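Local coordinates for protein uncharacterized oxidoreductase yvaA (Bacillus subtilis subsp. subtilis, PDB 3GDO) that catalyses the reversible NADPH-dependent reduction of scyllo-inosose to scyllo-inositol and does not accept NADH in place of NADPH, at residues G173-L178 with D211-T216; Q150-R155 with I225-S230; V196-M201 with M337-E342; K96-T101 with E325-I330; D184-L189 with L217-L222. All blocks are in the same frame, centred on the assembly; numbering follows the deposited sequence.

Contact 1. Residues G173-L178 with D211-T216; sequences GTLYDL and DYFHLT
Thr174 OG1 reaches across to Asp211 through a water that sits 2.7 Å from the hydroxyl and gives a weak hydrogen bond to Asp211 O. The same OG1 rests 3.4 Å from Asp211 CA and lies at the edge of the Phe213 ring, in its plane. It gets there because chi1 of 52° sets OG1 between the backbone N and the carbonyl carbon of Thr174. The Asp211 carboxylate turns away to Arg204 and the backbone N of Gln203. Beyond this polar end the contact is apolar. Leu175 CD1 lies over one face of the Phe213 ring in a CH-pi contact, 4.3 Å from the ring centroid and displaced toward the rim, and it meets Leu215 CD1 at 3.9 Å. Thr174 O comes within 3.6 Å of Phe213 CE2. Here the first turn of helix 174-190 packs on strand 212-219 of the large mixed sheet in the C-terminal alpha/beta domain; Asp211 and Tyr212 both face Met201 in a classic beta bulge. With water as the only polar bridge between the two segments, the hold of helix on strand rests on packing, chiefly Phe213 against Leu175 and Thr174, with Leu215 adding a smaller touch.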
# COMPACT_ATOMS: atom_id res chain seq x y z
N GLY B 173 15.60 -13.26 -7.48
CA GLY B 173 14.60 -12.79 -6.50
C GLY B 173 13.53 -11.96 -7.17
O GLY B 173 13.63 -11.63 -8.37
N THR B 174 12.51 -11.56 -6.41
CA THR B 174 11.32 -11.01 -7.04
C THR B 174 11.43 -9.51 -7.38
O THR B 174 10.64 -9.03 -8.20
CB THR B 174 10.09 -11.18 -6.15
OG1 THR B 174 10.42 -10.66 -4.87
CG2 THR B 174 9.62 -12.70 -6.07
N LEU B 175 12.33 -8.77 -6.76
CA LEU B 175 12.51 -7.36 -7.11
C LEU B 175 13.11 -7.22 -8.53
O LEU B 175 12.63 -6.44 -9.36
CB LEU B 175 13.38 -6.63 -6.05
CG LEU B 175 13.78 -5.18 -6.34
CD1 LEU B 175 12.54 -4.25 -6.51
CD2 LEU B 175 14.78 -4.64 -5.29
N TYR B 176 14.15 -8.01 -8.83
CA TYR B 176 14.63 -8.10 -10.21
C TYR B 176 13.59 -8.68 -11.16
O TYR B 176 13.35 -8.14 -12.24
CB TYR B 176 15.87 -8.98 -10.31
CG TYR B 176 17.14 -8.25 -9.91
CD1 TYR B 176 17.72 -8.46 -8.65
CD2 TYR B 176 17.75 -7.39 -10.79
CE1 TYR B 176 18.92 -7.81 -8.30
CE2 TYR B 176 18.94 -6.71 -10.45
CZ TYR B 176 19.51 -6.93 -9.22
OH TYR B 176 20.68 -6.25 -8.90
N ASP B 177 12.96 -9.76 -10.76
CA ASP B 177 12.10 -10.46 -11.70
C ASP B 177 10.73 -9.78 -11.92
O ASP B 177 10.27 -9.66 -13.06
CB ASP B 177 11.89 -11.89 -11.24
CG ASP B 177 11.11 -12.68 -12.24
OD1 ASP B 177 11.18 -12.39 -13.46
OD2 ASP B 177 10.41 -13.62 -11.83
N LEU B 178 10.12 -9.28 -10.87
CA LEU B 178 8.76 -8.69 -10.97
C LEU B 178 8.82 -7.20 -10.77
O LEU B 178 8.18 -6.45 -11.51
CB LEU B 178 7.81 -9.31 -9.92
CG LEU B 178 7.66 -10.84 -9.85
CD1 LEU B 178 6.52 -11.18 -8.86
CD2 LEU B 178 7.43 -11.52 -11.15
N ASP B 211 12.02 -12.25 -1.77
CA ASP B 211 10.64 -12.64 -2.13
C ASP B 211 9.58 -11.61 -1.67
O ASP B 211 8.35 -11.77 -1.87
CB ASP B 211 10.33 -14.08 -1.61
CG ASP B 211 10.25 -14.16 -0.08
OD1 ASP B 211 9.97 -13.14 0.60
OD2 ASP B 211 10.45 -15.29 0.46
N TYR B 212 10.09 -10.52 -1.12
CA TYR B 212 9.30 -9.40 -0.66
C TYR B 212 10.02 -8.08 -0.94
O TYR B 212 11.22 -7.93 -0.62
CB TYR B 212 9.02 -9.56 0.85
CG TYR B 212 8.30 -8.40 1.46
CD1 TYR B 212 6.92 -8.47 1.73
CD2 TYR B 212 8.97 -7.21 1.76
CE1 TYR B 212 6.24 -7.37 2.29
CE2 TYR B 212 8.33 -6.12 2.28
CZ TYR B 212 6.95 -6.20 2.54
OH TYR B 212 6.34 -5.13 3.11
N PHE B 213 9.30 -7.12 -1.48
CA PHE B 213 9.84 -5.77 -1.61
C PHE B 213 8.74 -4.75 -1.44
O PHE B 213 7.56 -4.95 -1.86
CB PHE B 213 10.56 -5.57 -2.98
CG PHE B 213 9.65 -5.70 -4.17
CD1 PHE B 213 8.88 -4.61 -4.60
CD2 PHE B 213 9.52 -6.90 -4.83
CE1 PHE B 213 8.00 -4.74 -5.67
CE2 PHE B 213 8.64 -7.05 -5.88
CZ PHE B 213 7.89 -5.95 -6.32
N HIS B 214 9.13 -3.65 -0.84
CA HIS B 214 8.28 -2.49 -0.71
C HIS B 214 9.14 -1.24 -1.02
O HIS B 214 10.06 -0.91 -0.26
CB HIS B 214 7.75 -2.40 0.73
CG HIS B 214 6.64 -1.42 0.86
ND1 HIS B 214 6.87 -0.05 0.92
CD2 HIS B 214 5.30 -1.59 0.83
CE1 HIS B 214 5.70 0.57 0.98
NE2 HIS B 214 4.73 -0.33 0.91
N LEU B 215 8.88 -0.56 -2.12
CA LEU B 215 9.69 0.60 -2.48
C LEU B 215 8.87 1.87 -2.49
O LEU B 215 7.73 1.86 -2.97
CB LEU B 215 10.28 0.41 -3.90
CG LEU B 215 11.60 -0.31 -4.15
CD1 LEU B 215 11.55 -1.77 -3.64
CD2 LEU B 215 11.85 -0.29 -5.65
N THR B 216 9.44 2.95 -1.98
CA THR B 216 8.85 4.27 -2.16
C THR B 216 9.78 5.10 -3.06
O THR B 216 10.97 5.32 -2.71
CB THR B 216 8.67 5.01 -0.80
OG1 THR B 216 7.80 4.24 0.06
CG2 THR B 216 8.10 6.42 -1.01
O HOH W 1 7.85 -9.96 -4.31

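Contact 2. Residues Q150-R155 with I225-S230; sequences QVSYNR and ILYGGS
Arg155 grips Ser230 OG side-on with two nitrogens, NE at 2.7 Å and NH1 at 2.8 Å, and the oxygen lies in the guanidinium plane. An extended chain from CG to NE carries the group out to the serine, whose OG also bonds to Asp211 O, so three polar atoms, two of them on one guanidinium, surround the hydroxyl. One residue back, Asn154 OD1 takes the N-H of Gly229 on a lone pair at 2.8 Å, nearly straight at 160°, and Arg155 N donates to Gly229 O. A water adds a second bridge, donating to both Tyr153 O and Gly229 O. Gly228 sits so close to Tyr153 O that a beta carbon there would clash with it.

Toward residues 150 and 225 the pairing becomes regular. Strands 146-152 and 222-228 run parallel as neighbours in the mixed sheet of the C-terminal domain, an otherwise largely antiparallel sheet. Val151 N donates to Ile225 O at 2.9 Å, Tyr227 N to Val151 O, and Tyr153 N to Tyr227 O.

On one face of the sheet, Gln150 CG lies alongside Ile225 CB at 3.8 Å. Ser152 and Tyr227 share that face, though the serine CB is modelled too close to the ring for its exact placement to be trusted; Ser152 OG bonds to Pro237 O. Gln150 and Tyr227 also pack against Tyr227 and Gln150 of the second subunit. On the other face, Val151 CB and Leu226 CD2 meet at 3.7 Å, where Leu226 also touches Ile183 and Thr186 of helix 174-190.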
# COMPACT_ATOMS: atom_id res chain seq x y z
N GLN B 150 0.24 3.73 -6.63
CA GLN B 150 0.55 2.56 -5.77
C GLN B 150 0.28 1.32 -6.56
O GLN B 150 -0.84 1.13 -7.07
CB GLN B 150 -0.32 2.52 -4.51
CG GLN B 150 0.01 3.61 -3.52
CD GLN B 150 -0.93 3.63 -2.31
OE1 GLN B 150 -2.06 3.11 -2.36
NE2 GLN B 150 -0.47 4.25 -1.21
N VAL B 151 1.30 0.48 -6.68
CA VAL B 151 1.19 -0.70 -7.54
C VAL B 151 1.60 -1.91 -6.73
O VAL B 151 2.65 -1.89 -6.04
CB VAL B 151 2.10 -0.59 -8.83
CG1 VAL B 151 1.83 -1.72 -9.77
CG2 VAL B 151 1.83 0.75 -9.53
N SER B 152 0.78 -2.95 -6.75
CA SER B 152 1.22 -4.20 -6.08
C SER B 152 1.33 -5.37 -7.00
O SER B 152 0.59 -5.49 -7.98
CB SER B 152 0.38 -4.55 -4.85
OG SER B 152 -0.85 -5.10 -5.21
N TYR B 153 2.27 -6.26 -6.71
CA TYR B 153 2.56 -7.35 -7.64
C TYR B 153 2.89 -8.57 -6.81
O TYR B 153 4.05 -8.85 -6.53
CB TYR B 153 3.76 -6.97 -8.50
CG TYR B 153 3.95 -7.75 -9.79
CD1 TYR B 153 4.75 -7.22 -10.82
CD2 TYR B 153 3.32 -8.99 -10.01
CE1 TYR B 153 4.94 -7.92 -12.00
CE2 TYR B 153 3.48 -9.68 -11.20
CZ TYR B 153 4.32 -9.14 -12.18
OH TYR B 153 4.53 -9.81 -13.35
N ASN B 154 1.86 -9.30 -6.42
CA ASN B 154 1.98 -10.28 -5.37
C ASN B 154 1.88 -11.65 -5.98
O ASN B 154 1.38 -11.80 -7.08
CB ASN B 154 0.83 -10.13 -4.38
CG ASN B 154 0.89 -8.87 -3.60
OD1 ASN B 154 1.91 -8.52 -2.98
ND2 ASN B 154 -0.22 -8.18 -3.56
N ARG B 155 2.27 -12.68 -5.24
CA ARG B 155 1.93 -14.03 -5.67
C ARG B 155 1.71 -14.87 -4.40
O ARG B 155 2.07 -14.45 -3.29
CB ARG B 155 3.06 -14.60 -6.53
CG ARG B 155 4.33 -14.85 -5.73
CD ARG B 155 5.61 -15.01 -6.59
NE ARG B 155 6.75 -15.02 -5.67
CZ ARG B 155 7.85 -15.74 -5.81
NH1 ARG B 155 8.80 -15.68 -4.88
NH2 ARG B 155 8.03 -16.51 -6.89
N ILE B 225 4.53 4.09 -4.92
CA ILE B 225 4.77 3.04 -3.93
C ILE B 225 4.68 1.73 -4.70
O ILE B 225 3.63 1.46 -5.30
CB ILE B 225 3.69 3.02 -2.80
CG1 ILE B 225 3.52 4.37 -2.07
CG2 ILE B 225 3.89 1.78 -1.86
CD1 ILE B 225 4.71 4.94 -1.45
N LEU B 226 5.73 0.90 -4.67
CA LEU B 226 5.75 -0.32 -5.49
C LEU B 226 6.12 -1.47 -4.59
O LEU B 226 7.15 -1.41 -3.89
CB LEU B 226 6.77 -0.24 -6.63
CG LEU B 226 6.67 0.98 -7.53
CD1 LEU B 226 7.97 1.12 -8.35
CD2 LEU B 226 5.46 0.85 -8.45
N TYR B 227 5.25 -2.48 -4.55
CA TYR B 227 5.42 -3.52 -3.55
C TYR B 227 4.90 -4.84 -4.04
O TYR B 227 4.09 -4.91 -4.98
CB TYR B 227 4.77 -3.11 -2.22
CG TYR B 227 3.27 -3.01 -2.23
CD1 TYR B 227 2.48 -4.12 -1.90
CD2 TYR B 227 2.63 -1.79 -2.58
CE1 TYR B 227 1.11 -4.03 -1.90
CE2 TYR B 227 1.22 -1.70 -2.59
CZ TYR B 227 0.48 -2.83 -2.23
OH TYR B 227 -0.90 -2.79 -2.21
N GLY B 228 5.36 -5.89 -3.40
CA GLY B 228 5.11 -7.25 -3.86
C GLY B 228 5.48 -8.21 -2.76
O GLY B 228 6.56 -8.08 -2.15
N GLY B 229 4.57 -9.14 -2.46
CA GLY B 229 4.93 -10.30 -1.60
C GLY B 229 4.71 -11.66 -2.22
O GLY B 229 4.07 -11.79 -3.30
N SER B 230 5.25 -12.70 -1.57
CA SER B 230 5.13 -14.06 -2.08
C SER B 230 4.26 -14.99 -1.20
O SER B 230 4.19 -16.19 -1.47
CB SER B 230 6.53 -14.67 -2.27
OG SER B 230 7.29 -13.97 -3.22
O HOH W 2 5.52 -10.99 -5.48

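Contact 3. Residues V196-M201 with M337-E342; sequences VTANVM and MESSKE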
# COMPACT_ATOMS: atom_id res chain seq x y z
N VAL B 196 14.82 7.01 -3.12
CA VAL B 196 14.19 5.69 -3.02
C VAL B 196 14.32 5.27 -1.57
O VAL B 196 15.41 5.38 -0.98
CB VAL B 196 14.91 4.65 -3.92
CG1 VAL B 196 14.34 3.22 -3.74
CG2 VAL B 196 14.88 5.07 -5.38
N THR B 197 13.22 4.81 -0.98
CA THR B 197 13.26 4.24 0.38
C THR B 197 12.69 2.82 0.25
O THR B 197 11.63 2.62 -0.36
CB THR B 197 12.49 5.13 1.37
OG1 THR B 197 13.00 6.48 1.32
CG2 THR B 197 12.59 4.59 2.84
N ALA B 198 13.37 1.81 0.78
CA ALA B 198 12.91 0.45 0.47
C ALA B 198 13.18 -0.55 1.57
O ALA B 198 14.13 -0.41 2.34
CB ALA B 198 13.55 -0.03 -0.85
N ASN B 199 12.34 -1.59 1.60
CA ASN B 199 12.60 -2.78 2.38
C ASN B 199 12.58 -3.95 1.39
O ASN B 199 11.60 -4.15 0.64
CB ASN B 199 11.58 -2.93 3.51
CG ASN B 199 11.86 -4.14 4.41
OD1 ASN B 199 13.03 -4.45 4.72
ND2 ASN B 199 10.80 -4.85 4.82
N VAL B 200 13.65 -4.72 1.37
CA VAL B 200 13.77 -5.82 0.42
C VAL B 200 14.22 -7.02 1.27
O VAL B 200 15.25 -6.94 1.96
CB VAL B 200 14.74 -5.43 -0.75
CG1 VAL B 200 14.94 -6.54 -1.73
CG2 VAL B 200 14.21 -4.18 -1.52
N MET B 201 13.43 -8.09 1.26
CA MET B 201 13.66 -9.22 2.15
C MET B 201 13.12 -10.52 1.61
O MET B 201 12.45 -10.59 0.55
CB MET B 201 13.09 -8.96 3.59
CG MET B 201 11.52 -9.04 3.76
SD MET B 201 10.80 -8.81 5.45
CE MET B 201 11.69 -7.49 6.10
N MET B 337 18.02 -1.74 -2.85
CA MET B 337 18.78 -2.76 -2.11
C MET B 337 19.65 -2.08 -1.07
O MET B 337 19.74 -2.51 0.08
CB MET B 337 19.59 -3.63 -3.07
CG MET B 337 18.69 -4.41 -4.09
SD MET B 337 19.56 -5.40 -5.38
CE MET B 337 20.42 -6.56 -4.35
N GLU B 338 20.23 -0.97 -1.50
CA GLU B 338 21.09 -0.15 -0.65
C GLU B 338 20.27 0.54 0.46
O GLU B 338 20.68 0.56 1.65
CB GLU B 338 21.85 0.86 -1.53
CG GLU B 338 22.92 1.66 -0.84
CD GLU B 338 24.13 0.83 -0.44
OE1 GLU B 338 24.28 -0.32 -0.94
OE2 GLU B 338 24.94 1.33 0.38
N SER B 339 19.09 1.05 0.11
CA SER B 339 18.17 1.61 1.11
C SER B 339 17.85 0.59 2.20
O SER B 339 17.95 0.86 3.40
CB SER B 339 16.88 2.13 0.45
OG SER B 339 15.92 2.49 1.46
N SER B 340 17.52 -0.63 1.75
CA SER B 340 17.16 -1.73 2.63
C SER B 340 18.32 -2.13 3.52
O SER B 340 18.19 -2.26 4.73
CB SER B 340 16.70 -2.93 1.80
OG SER B 340 16.05 -3.85 2.63
N LYS B 341 19.49 -2.29 2.91
CA LYS B 341 20.70 -2.63 3.66
C LYS B 341 21.14 -1.56 4.65
O LYS B 341 21.45 -1.87 5.80
CB LYS B 341 21.83 -2.99 2.68
CG LYS B 341 23.02 -3.77 3.31
CD LYS B 341 23.79 -4.55 2.18
CE LYS B 341 24.93 -5.42 2.73
NZ LYS B 341 25.86 -4.61 3.57
N GLU B 342 21.14 -0.30 4.24
CA GLU B 342 21.60 0.76 5.15
C GLU B 342 20.49 1.33 6.05
O GLU B 342 20.74 2.20 6.90
CB GLU B 342 22.25 1.91 4.36
CG GLU B 342 23.52 1.54 3.60
CD GLU B 342 24.57 0.81 4.45
OE1 GLU B 342 24.88 1.25 5.59
OE2 GLU B 342 25.11 -0.21 3.97
O HOH W 3 15.37 -3.12 5.61
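A helix is pinned to a sheet strand here by two serine hydroxyls: Ser339 OG and Ser340 OG, near the C-terminal end of helix 323-342, each take a backbone N-H from strand 195-201. Ala198 N donates to Ser339 OG at 2.7 Å and Val200 N to Ser340 OG at 2.8 Å, the second bond somewhat straighter (157° against 146°). With OG anti to the backbone N in both serines, each hydroxyl is turned to the strand's N-H groups. Ser339 OG is held again by Arg344 O, just past the helix. An alanine at Ser339 would probably leave Ala198 N and Arg344 O without this shared partner and loosen the helix end from the strand.

The strand lies in the mixed sheet of the C-terminal alpha/beta domain, between strands 212-219 and 346-347, and the helix crosses it at -73° with the axes 6.1 Å apart. Small side chains allow so close an approach: Ser340 CA comes within 3.3 Å of Ala198 O. Ala198 CB lies 4.2 Å from Ser339 OG and Val200 CB 4.0 Å from Ser340 OG. A water donates to Asn199 OD1 and to Ser340 O, joining the Asn199 side chain to the helix backbone. On the far side, Thr197 and Asn199 meet Thr197 and Gln223 of the second subunit.

Contact 4. Residues K96-T101 with E325-I330; sequences KPMTAT and EGINVI
Ile330 meets the 96-101 loop with three of its carbons. Its CD1 sits 3.3 Å from Thr99 O and 4.1 Å from Pro97 CB, while CG2 lies against Thr101 C at 3.4 Å and near Ala100 O. CG1, anti to the carbonyl carbon (chi1 -55°), faces Met98 CB. An alanine here would remove the CG2 and CD1 contacts and probably open a gap beside Pro97, Thr99 and Thr101. Met98 adds the second hold: its extended chain carries SD to 3.5 Å from Ile327 N and 3.7 Å from Ile327 CG1. Gly326 leaves room for the sulfur, since a beta carbon there would crowd SD.

Behind these contacts, a water accepts from Met98 N and donates to Gly326 O. Thr99 OG1 donates to Thr101 O, tying the loop to itself; Pro97 follows a cis peptide bond, and Lys96-Pro97 is consistent with the Lys-Pro motif of the Gfo/Idh/MocA family. Thr101, the N-cap of helix 102-115, also bonds through OG1 to Glu104. Lys96 salt-bridges Asp177 and Ala100 O accepts from Tyr176 OH, both on helix 174-190. Loop and helix belong to different domains, Rossmann and C-terminal, joined here by apolar packing and a single water bridge.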
# COMPACT_ATOMS: atom_id res chain seq x y z
N LYS B 96 14.47 -8.36 -19.74
CA LYS B 96 14.56 -7.74 -18.42
C LYS B 96 14.91 -8.84 -17.39
O LYS B 96 14.67 -10.00 -17.65
CB LYS B 96 13.28 -7.01 -18.03
CG LYS B 96 11.97 -7.71 -18.36
CD LYS B 96 11.75 -9.02 -17.59
CE LYS B 96 11.73 -8.81 -16.11
NZ LYS B 96 11.39 -10.07 -15.43
N PRO B 97 15.52 -8.51 -16.24
CA PRO B 97 16.14 -7.25 -15.91
C PRO B 97 17.42 -7.19 -16.72
O PRO B 97 18.08 -8.21 -16.88
CB PRO B 97 16.43 -7.40 -14.42
CG PRO B 97 16.71 -8.89 -14.25
CD PRO B 97 15.72 -9.52 -15.18
N MET B 98 17.73 -6.01 -17.25
CA MET B 98 18.88 -5.82 -18.16
C MET B 98 20.16 -6.51 -17.65
O MET B 98 20.67 -7.42 -18.31
CB MET B 98 19.07 -4.31 -18.40
CG MET B 98 20.14 -3.91 -19.43
SD MET B 98 20.34 -2.10 -19.45
CE MET B 98 21.51 -2.08 -20.84
N THR B 99 20.68 -6.09 -16.50
CA THR B 99 21.85 -6.73 -15.86
C THR B 99 21.67 -6.66 -14.34
O THR B 99 20.73 -6.04 -13.87
CB THR B 99 23.16 -5.97 -16.19
OG1 THR B 99 22.95 -4.57 -15.97
CG2 THR B 99 23.59 -6.20 -17.64
N ALA B 100 22.60 -7.23 -13.57
CA ALA B 100 22.56 -7.07 -12.12
C ALA B 100 22.94 -5.66 -11.63
O ALA B 100 22.44 -5.18 -10.61
CB ALA B 100 23.42 -8.14 -11.43
N THR B 101 23.87 -4.99 -12.34
CA THR B 101 24.33 -3.67 -11.90
C THR B 101 24.17 -2.65 -13.00
O THR B 101 24.18 -3.00 -14.21
CB THR B 101 25.84 -3.65 -11.40
OG1 THR B 101 26.70 -4.00 -12.47
CG2 THR B 101 26.09 -4.61 -10.22
N GLU B 325 16.90 3.74 -20.50
CA GLU B 325 15.71 3.43 -19.71
C GLU B 325 15.90 2.09 -18.97
O GLU B 325 15.63 2.01 -17.78
CB GLU B 325 14.47 3.44 -20.58
CG GLU B 325 14.11 4.84 -21.12
CD GLU B 325 13.17 4.72 -22.30
OE1 GLU B 325 12.90 3.56 -22.74
OE2 GLU B 325 12.69 5.74 -22.80
N GLY B 326 16.44 1.08 -19.67
CA GLY B 326 16.82 -0.19 -19.05
C GLY B 326 17.76 0.00 -17.88
O GLY B 326 17.54 -0.54 -16.79
N ILE B 327 18.82 0.78 -18.08
CA ILE B 327 19.79 1.02 -17.01
C ILE B 327 19.09 1.74 -15.84
O ILE B 327 19.43 1.51 -14.67
CB ILE B 327 20.99 1.88 -17.52
CG1 ILE B 327 21.92 1.06 -18.44
CG2 ILE B 327 21.78 2.46 -16.38
CD1 ILE B 327 22.88 1.97 -19.30
N ASN B 328 18.15 2.64 -16.14
CA ASN B 328 17.52 3.39 -15.05
C ASN B 328 16.76 2.50 -14.05
O ASN B 328 16.74 2.77 -12.84
CB ASN B 328 16.65 4.54 -15.56
CG ASN B 328 17.47 5.76 -15.91
OD1 ASN B 328 18.57 5.94 -15.41
ND2 ASN B 328 16.95 6.58 -16.82
N VAL B 329 16.18 1.43 -14.58
CA VAL B 329 15.47 0.39 -13.77
C VAL B 329 16.43 -0.25 -12.81
O VAL B 329 16.13 -0.40 -11.61
CB VAL B 329 14.86 -0.68 -14.67
CG1 VAL B 329 14.17 -1.80 -13.83
CG2 VAL B 329 13.88 -0.04 -15.58
N ILE B 330 17.59 -0.62 -13.33
CA ILE B 330 18.63 -1.23 -12.51
C ILE B 330 19.13 -0.27 -11.47
O ILE B 330 19.38 -0.65 -10.35
CB ILE B 330 19.82 -1.75 -13.37
CG1 ILE B 330 19.32 -2.74 -14.44
CG2 ILE B 330 20.86 -2.42 -12.49
CD1 ILE B 330 18.27 -3.81 -13.92
O HOH W 4 16.03 -3.24 -17.14

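Contact 5. Residues D184-L189 with L217-L222; sequences DQTLHL and LDYGKL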
# COMPACT_ATOMS: atom_id res chain seq x y z
N ASP B 184 9.69 0.01 -14.26
CA ASP B 184 9.83 0.53 -15.62
C ASP B 184 8.62 1.38 -15.97
O ASP B 184 8.73 2.49 -16.57
CB ASP B 184 9.99 -0.61 -16.65
CG ASP B 184 10.03 -0.10 -18.12
OD1 ASP B 184 11.06 0.50 -18.51
OD2 ASP B 184 9.04 -0.29 -18.89
N GLN B 185 7.44 0.88 -15.58
CA GLN B 185 6.19 1.57 -15.86
C GLN B 185 6.21 2.94 -15.18
O GLN B 185 5.85 3.96 -15.79
CB GLN B 185 5.02 0.75 -15.35
CG GLN B 185 4.72 -0.45 -16.24
CD GLN B 185 3.49 -1.25 -15.80
OE1 GLN B 185 3.05 -1.17 -14.66
NE2 GLN B 185 2.94 -2.03 -16.72
N THR B 186 6.65 2.94 -13.92
CA THR B 186 6.70 4.16 -13.11
C THR B 186 7.67 5.17 -13.71
O THR B 186 7.35 6.38 -13.77
CB THR B 186 7.09 3.89 -11.63
OG1 THR B 186 6.29 2.81 -11.12
CG2 THR B 186 6.87 5.12 -10.81
N LEU B 187 8.86 4.70 -14.10
CA LEU B 187 9.87 5.57 -14.74
C LEU B 187 9.30 6.10 -16.05
O LEU B 187 9.46 7.27 -16.37
CB LEU B 187 11.15 4.82 -14.98
CG LEU B 187 11.87 4.36 -13.69
CD1 LEU B 187 13.18 3.74 -14.07
CD2 LEU B 187 12.04 5.44 -12.68
N HIS B 188 8.58 5.24 -16.76
CA HIS B 188 8.01 5.61 -18.05
C HIS B 188 7.05 6.76 -17.86
O HIS B 188 7.03 7.71 -18.65
CB HIS B 188 7.30 4.42 -18.72
CG HIS B 188 6.84 4.69 -20.12
ND1 HIS B 188 7.71 5.05 -21.14
CD2 HIS B 188 5.60 4.67 -20.67
CE1 HIS B 188 7.03 5.19 -22.26
NE2 HIS B 188 5.75 4.97 -22.01
N LEU B 189 6.23 6.67 -16.82
CA LEU B 189 5.22 7.70 -16.59
C LEU B 189 5.78 9.01 -16.04
O LEU B 189 5.31 10.04 -16.42
CB LEU B 189 4.09 7.21 -15.67
CG LEU B 189 3.09 6.14 -16.09
CD1 LEU B 189 2.15 5.93 -14.92
CD2 LEU B 189 2.30 6.54 -17.34
N LEU B 217 9.25 5.53 -4.19
CA LEU B 217 9.95 6.50 -5.07
C LEU B 217 9.45 7.92 -4.86
O LEU B 217 8.25 8.23 -5.07
CB LEU B 217 9.86 6.11 -6.55
CG LEU B 217 10.75 4.97 -7.07
CD1 LEU B 217 10.58 3.66 -6.32
CD2 LEU B 217 10.49 4.71 -8.58
N ASP B 218 10.38 8.76 -4.40
CA ASP B 218 10.05 10.08 -3.90
C ASP B 218 10.09 11.06 -5.08
O ASP B 218 11.16 11.33 -5.63
CB ASP B 218 11.05 10.48 -2.78
CG ASP B 218 10.81 11.91 -2.22
OD1 ASP B 218 9.80 12.57 -2.54
OD2 ASP B 218 11.68 12.36 -1.44
N TYR B 219 8.92 11.53 -5.49
CA TYR B 219 8.84 12.60 -6.48
C TYR B 219 8.26 13.87 -5.82
O TYR B 219 7.50 14.57 -6.45
CB TYR B 219 7.91 12.19 -7.61
CG TYR B 219 8.35 11.02 -8.47
CD1 TYR B 219 9.04 11.23 -9.69
CD2 TYR B 219 8.06 9.70 -8.10
CE1 TYR B 219 9.43 10.15 -10.52
CE2 TYR B 219 8.43 8.62 -8.92
CZ TYR B 219 9.12 8.85 -10.12
OH TYR B 219 9.48 7.77 -10.89
N GLY B 220 8.56 14.12 -4.55
CA GLY B 220 8.08 15.35 -3.88
C GLY B 220 6.62 15.20 -3.47
O GLY B 220 6.28 14.42 -2.57
N LYS B 221 5.75 15.94 -4.14
CA LYS B 221 4.34 15.86 -3.85
C LYS B 221 3.81 14.47 -4.25
O LYS B 221 3.02 13.85 -3.51
CB LYS B 221 3.60 16.96 -4.59
CG LYS B 221 2.10 16.95 -4.32
CD LYS B 221 1.38 18.01 -5.15
CE LYS B 221 -0.11 17.69 -5.22
NZ LYS B 221 -0.85 18.69 -6.02
N LEU B 222 4.26 13.99 -5.41
CA LEU B 222 3.94 12.64 -5.92
C LEU B 222 4.74 11.56 -5.18
O LEU B 222 5.99 11.64 -5.05
CB LEU B 222 4.21 12.55 -7.43
CG LEU B 222 4.19 11.18 -8.12
CD1 LEU B 222 2.82 10.50 -7.92
CD2 LEU B 222 4.52 11.26 -9.65
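Residues 184-189 of helix 174-190 and strand residues 217-219 run almost parallel, 8° apart, with axes 11.6 Å from each other, far enough that side chains must bridge the gap. Tyr219 does most of the reaching. Its CG is anti to the carbonyl carbon (chi1 -65°), and at the far end of the ring OH lies 3.7 Å from Thr186 CG2 and 3.9 Å from Leu187 CD2. The Leu187 side chain meets the tyrosine at about a right angle. The tyrosine hydroxyl bonds to Gly191 O, just past the helix, and Thr186 OG1 bonds back to Ile182 O, which leaves the threonine's methyl to face the strand. Leu217 completes the patch: its CD2 lies 4.3 Å from Thr186 CG2 and 4.4 Å from Leu187 CD2, a loose apolar touch.

Beyond Tyr219 the chain reverses in a type II' turn to Leu222. Asp218 OD1 accepts from Gly220 N at 2.8 Å in an Asx turn. The turn leads into strand 222-228, whose Ala224 touches Thr186, Leu217 and Tyr219. Leu187 also touches Val329 and Ile332 of helix 323-342, so the two helices touch while both pack on the sheet, and Lys221 O meets Gln203 of the second subunit.

Overall arrangement
From the N terminus, the Rossmann domain comes first, and contact 4 ties its loop 96-101 to helix 323-342, closing a loop of 223 residues around contacts 1, 2 and 5. Within it, contact 2 pairs strands 146-152 and 222-228 and in turn encloses contacts 1 and 5. Those two cross each other, both joining helix 174-190 to strand 212-219, one at each end. Contact 3 links strand 195-201 to the end of helix 323-342 and crosses all the others. Contacts 1, 2, 3 and 5 thus share one sheet, while contacts 3 and 4 share one helix. Contacts 1, 2, 3 and 5 also touch the second subunit; contact 4 stays within the chain.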